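Local structure of probable fatty acyl-CoA transferase Rv3272 (Mycobacterium tuberculosis, 5YX6) at the interface of chains A and B. The protein acts as a family III CoA transferase that binds fatty acyl-CoAs of varying chain length, palmitoyl-CoA most tightly, and probably serves in fatty acid metabolism. Residues are numbered along the deposited sequence; one frame, centred on the assembly and turned at random. Chains: chain A/B, Uncharacterized protein Rv3272.

Contact 1: the interface of chains A and B. Residues chain A 207-208, 211; chain B 338, 344, 347, 349.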
# COMPACT_ATOMS: atom_id res chain seq x y z
N TYR A 207 -8.33 7.33 3.91
CA TYR A 207 -8.18 8.47 3.03
C TYR A 207 -6.74 8.97 3.01
O TYR A 207 -6.20 9.24 1.93
CB TYR A 207 -9.13 9.58 3.46
CG TYR A 207 -9.09 10.80 2.57
CD1 TYR A 207 -9.74 10.81 1.34
CD2 TYR A 207 -8.46 11.97 2.99
CE1 TYR A 207 -9.73 11.93 0.54
CE2 TYR A 207 -8.44 13.09 2.19
CZ TYR A 207 -9.08 13.07 0.97
OH TYR A 207 -9.07 14.19 0.18
N ASP A 208 -6.14 9.10 4.19
CA ASP A 208 -4.77 9.59 4.31
C ASP A 208 -3.79 8.65 3.61
O ASP A 208 -2.85 9.10 2.96
CB ASP A 208 -4.37 9.75 5.78
CG ASP A 208 -5.14 10.87 6.48
OD1 ASP A 208 -5.88 11.58 5.77
OD2 ASP A 208 -4.99 11.04 7.72
N VAL A 211 -4.29 9.18 -0.27
CA VAL A 211 -3.61 10.41 -0.64
C VAL A 211 -2.10 10.14 -0.70
O VAL A 211 -1.43 10.52 -1.66
CB VAL A 211 -3.92 11.55 0.37
CG1 VAL A 211 -2.90 12.66 0.27
CG2 VAL A 211 -5.34 12.10 0.14
N VAL B 338 -9.02 17.34 -5.64
CA VAL B 338 -8.86 16.75 -4.30
C VAL B 338 -8.26 17.74 -3.31
O VAL B 338 -8.72 17.89 -2.17
CB VAL B 338 -7.98 15.49 -4.33
CG1 VAL B 338 -7.60 15.07 -2.90
CG2 VAL B 338 -8.68 14.35 -5.05
N PHE B 344 -10.04 17.35 2.50
CA PHE B 344 -8.59 17.38 2.42
C PHE B 344 -8.03 18.35 3.45
O PHE B 344 -7.05 18.06 4.11
CB PHE B 344 -8.15 17.77 1.01
CG PHE B 344 -6.66 17.67 0.78
CD1 PHE B 344 -6.11 16.50 0.30
CD2 PHE B 344 -5.83 18.75 1.03
CE1 PHE B 344 -4.75 16.40 0.07
CE2 PHE B 344 -4.47 18.66 0.81
CZ PHE B 344 -3.93 17.48 0.33
N ASN B 347 -7.97 17.09 7.31
CA ASN B 347 -7.04 16.06 7.74
C ASN B 347 -5.60 16.51 7.86
O ASN B 347 -4.74 15.69 8.18
CB ASN B 347 -7.11 14.86 6.79
CG ASN B 347 -8.34 14.01 7.03
OD1 ASN B 347 -9.26 14.42 7.72
ND2 ASN B 347 -8.34 12.81 6.47
N LEU B 349 -3.05 17.38 5.91
CA LEU B 349 -2.24 16.41 5.17
C LEU B 349 -0.95 16.98 4.59
O LEU B 349 -0.11 16.23 4.07
CB LEU B 349 -3.08 15.81 4.05
CG LEU B 349 -4.02 14.70 4.52
CD1 LEU B 349 -5.17 14.48 3.54
CD2 LEU B 349 -3.24 13.41 4.74

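Contact 2: the interface of chains A and B. Residues chain A 368-372; chain B 200-202.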
# COMPACT_ATOMS: atom_id res chain seq x y z
N ARG A 368 9.40 -10.67 4.56
CA ARG A 368 10.10 -11.92 4.89
C ARG A 368 11.29 -11.71 5.84
O ARG A 368 11.92 -10.66 5.83
CB ARG A 368 10.59 -12.56 3.60
CG ARG A 368 9.62 -12.44 2.43
CD ARG A 368 9.99 -13.37 1.27
NE ARG A 368 9.77 -14.78 1.54
CZ ARG A 368 10.10 -15.75 0.69
NH1 ARG A 368 10.68 -15.46 -0.46
NH2 ARG A 368 9.86 -17.02 1.00
N TYR A 369 11.59 -12.71 6.66
CA TYR A 369 12.62 -12.61 7.71
C TYR A 369 13.47 -13.87 7.73
O TYR A 369 12.98 -14.96 7.45
CB TYR A 369 11.99 -12.37 9.10
CG TYR A 369 11.04 -11.19 9.15
CD1 TYR A 369 9.72 -11.31 8.71
CD2 TYR A 369 11.45 -9.95 9.62
CE1 TYR A 369 8.85 -10.25 8.74
CE2 TYR A 369 10.58 -8.87 9.66
CZ TYR A 369 9.28 -9.03 9.21
OH TYR A 369 8.39 -7.98 9.24
N ALA A 370 14.75 -13.74 8.06
CA ALA A 370 15.62 -14.91 8.03
C ALA A 370 15.49 -15.78 9.28
O ALA A 370 15.54 -17.01 9.18
CB ALA A 370 17.07 -14.48 7.84
N SER A 371 15.30 -15.17 10.44
CA SER A 371 15.35 -15.92 11.70
C SER A 371 14.03 -16.58 12.12
O SER A 371 14.00 -17.33 13.10
CB SER A 371 15.82 -14.99 12.82
OG SER A 371 14.75 -14.16 13.25
N PHE A 372 12.96 -16.31 11.38
CA PHE A 372 11.67 -16.94 11.65
C PHE A 372 10.80 -16.84 10.40
O PHE A 372 11.06 -16.00 9.52
CB PHE A 372 10.95 -16.28 12.84
CG PHE A 372 10.46 -14.89 12.55
CD1 PHE A 372 11.31 -13.80 12.68
CD2 PHE A 372 9.15 -14.67 12.15
CE1 PHE A 372 10.86 -12.52 12.40
CE2 PHE A 372 8.70 -13.39 11.87
CZ PHE A 372 9.56 -12.32 11.99
N ASP B 200 18.10 -9.31 12.58
CA ASP B 200 17.66 -10.11 11.43
C ASP B 200 18.02 -9.55 10.07
O ASP B 200 18.39 -8.38 9.93
CB ASP B 200 16.14 -10.29 11.51
CG ASP B 200 15.70 -11.68 11.11
OD1 ASP B 200 16.46 -12.36 10.39
OD2 ASP B 200 14.62 -12.11 11.56
N VAL B 201 17.88 -10.39 9.05
CA VAL B 201 17.92 -9.95 7.67
C VAL B 201 16.48 -9.88 7.18
O VAL B 201 15.72 -10.84 7.32
CB VAL B 201 18.77 -10.87 6.76
CG1 VAL B 201 18.79 -10.34 5.33
CG2 VAL B 201 20.20 -10.99 7.30
N VAL B 202 16.09 -8.72 6.67
CA VAL B 202 14.71 -8.47 6.30
C VAL B 202 14.63 -8.31 4.79
O VAL B 202 15.47 -7.63 4.20
CB VAL B 202 14.16 -7.21 7.02
CG1 VAL B 202 12.94 -6.68 6.30
CG2 VAL B 202 13.85 -7.52 8.45

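Contact 1: the interface of chains A and B
A:Asp208 and B:Asn347 make a polar link in this patch, in which helix 206-213 of one subunit of the family III CoA transferase homodimer packs against helices 335-338 and 342-346 and the following loop of the other. The amide nitrogen ND2 of B:Asn347 donates to the carboxylate oxygen OD1 of A:Asp208 over 2.8 Å, in a moderately bent bond. The donor arrives on the syn side of OD1 but 26° out of the carboxylate plane. Amide and carboxylate planes stand almost perpendicular, 87° apart, so the two groups meet crosswise and do not lie flat against each other. The same ND2 also passes near the ring of A:Tyr207, 3.6 Å from its CD2.

Apolar packing centres on B:Leu349, whose two methyls both lie near A:Asp208. CD2 of B:Leu349 rests against the carboxylate carbon CG of A:Asp208 at 3.6 Å, while CD1 also meets the ring carbon CE2 of A:Tyr207 at 3.8 Å. From the helix, CG2 of A:Val211 approaches CD1 of B:Leu349 tip to tip, 4.2 Å away, and also lies over one face of the A:Tyr207 ring near its rim, which would help to fix that ring.

The phenol end of A:Tyr207 makes van der Waals contacts. With CG anti to the backbone N (chi1 -178°), the ring carries OH up to B:Val338 and B:Phe344. CG1 of B:Val338 comes from the opposite direction, 3.5 Å from OH. B:Phe344 runs roughly at right angles to the tyrosine and presents its ring edge, with OH in the ring plane 3.8 Å from CD1.

Contact 2: the interface of chains A and B
B:Asp200 reaches across to the A:Ala370-A:Ser371 turn, at an antiparallel beta bridge between A:Tyr369 and B:Val202 in the CoA transferase dimer. From CB its side chain leads to the carboxylate carbon CG, which rests 3.7 Å from CB of A:Ser371. One branch, OD1 of B:Asp200, folds back to accept a bond from the backbone N of B:Val201 at 2.8 Å, on the anti side of the carboxylate; this contact ties the group to the start of strand 201-205. OD1 also faces the backbone N atoms of A:Ala370 and A:Ser371, though both bonds are weak. The other branch, OD2, accepts a hydrogen bond from the hydroxyl OG of A:Ser371 at 2.7 Å. That hydroxyl sits above the carboxylate plane, 53° out of it, and chi1 of 78° places OG between the serine's backbone N and carbonyl carbon, where it can meet OD2. OD2 also takes a weak bond from the backbone N of A:Ser371 and lies 3.6 Å from CB of A:Tyr369.

Beside the carboxylate, the backbone N of A:Ala370 donates to the carbonyl O of B:Val201 at 3.1 Å, lying in the carbonyl plane. At the bridge, A:Tyr369 and B:Val202 point the same way, side by side, with ring carbon CD2 3.6 Å from methyl CG2. The beta bridge and the aspartate together join segment 368-372 of one subunit to the start of strand 201-205 and the residue before it in the other, helping to hold the homodimer together.

The C-alpha centres of contact 1 and contact 2 lie about 34 Å apart, so they pin the dimer at well-separated places. No residue is common to both, yet they draw on adjoining elements: strand 201-205 in contact 2 runs directly into helix 206-213 in contact 1. Two-fold symmetry repeats each with the chains exchanged, so every subunit offers this strand-helix segment to its partner and receives the other's with residues 338-349 and 368-372. Contact 1 is centred about 18 Å from B:Asp175, the probable nucleophile, and contact 2 about 24 Å from A:Asp175, consistent with a structural role for both.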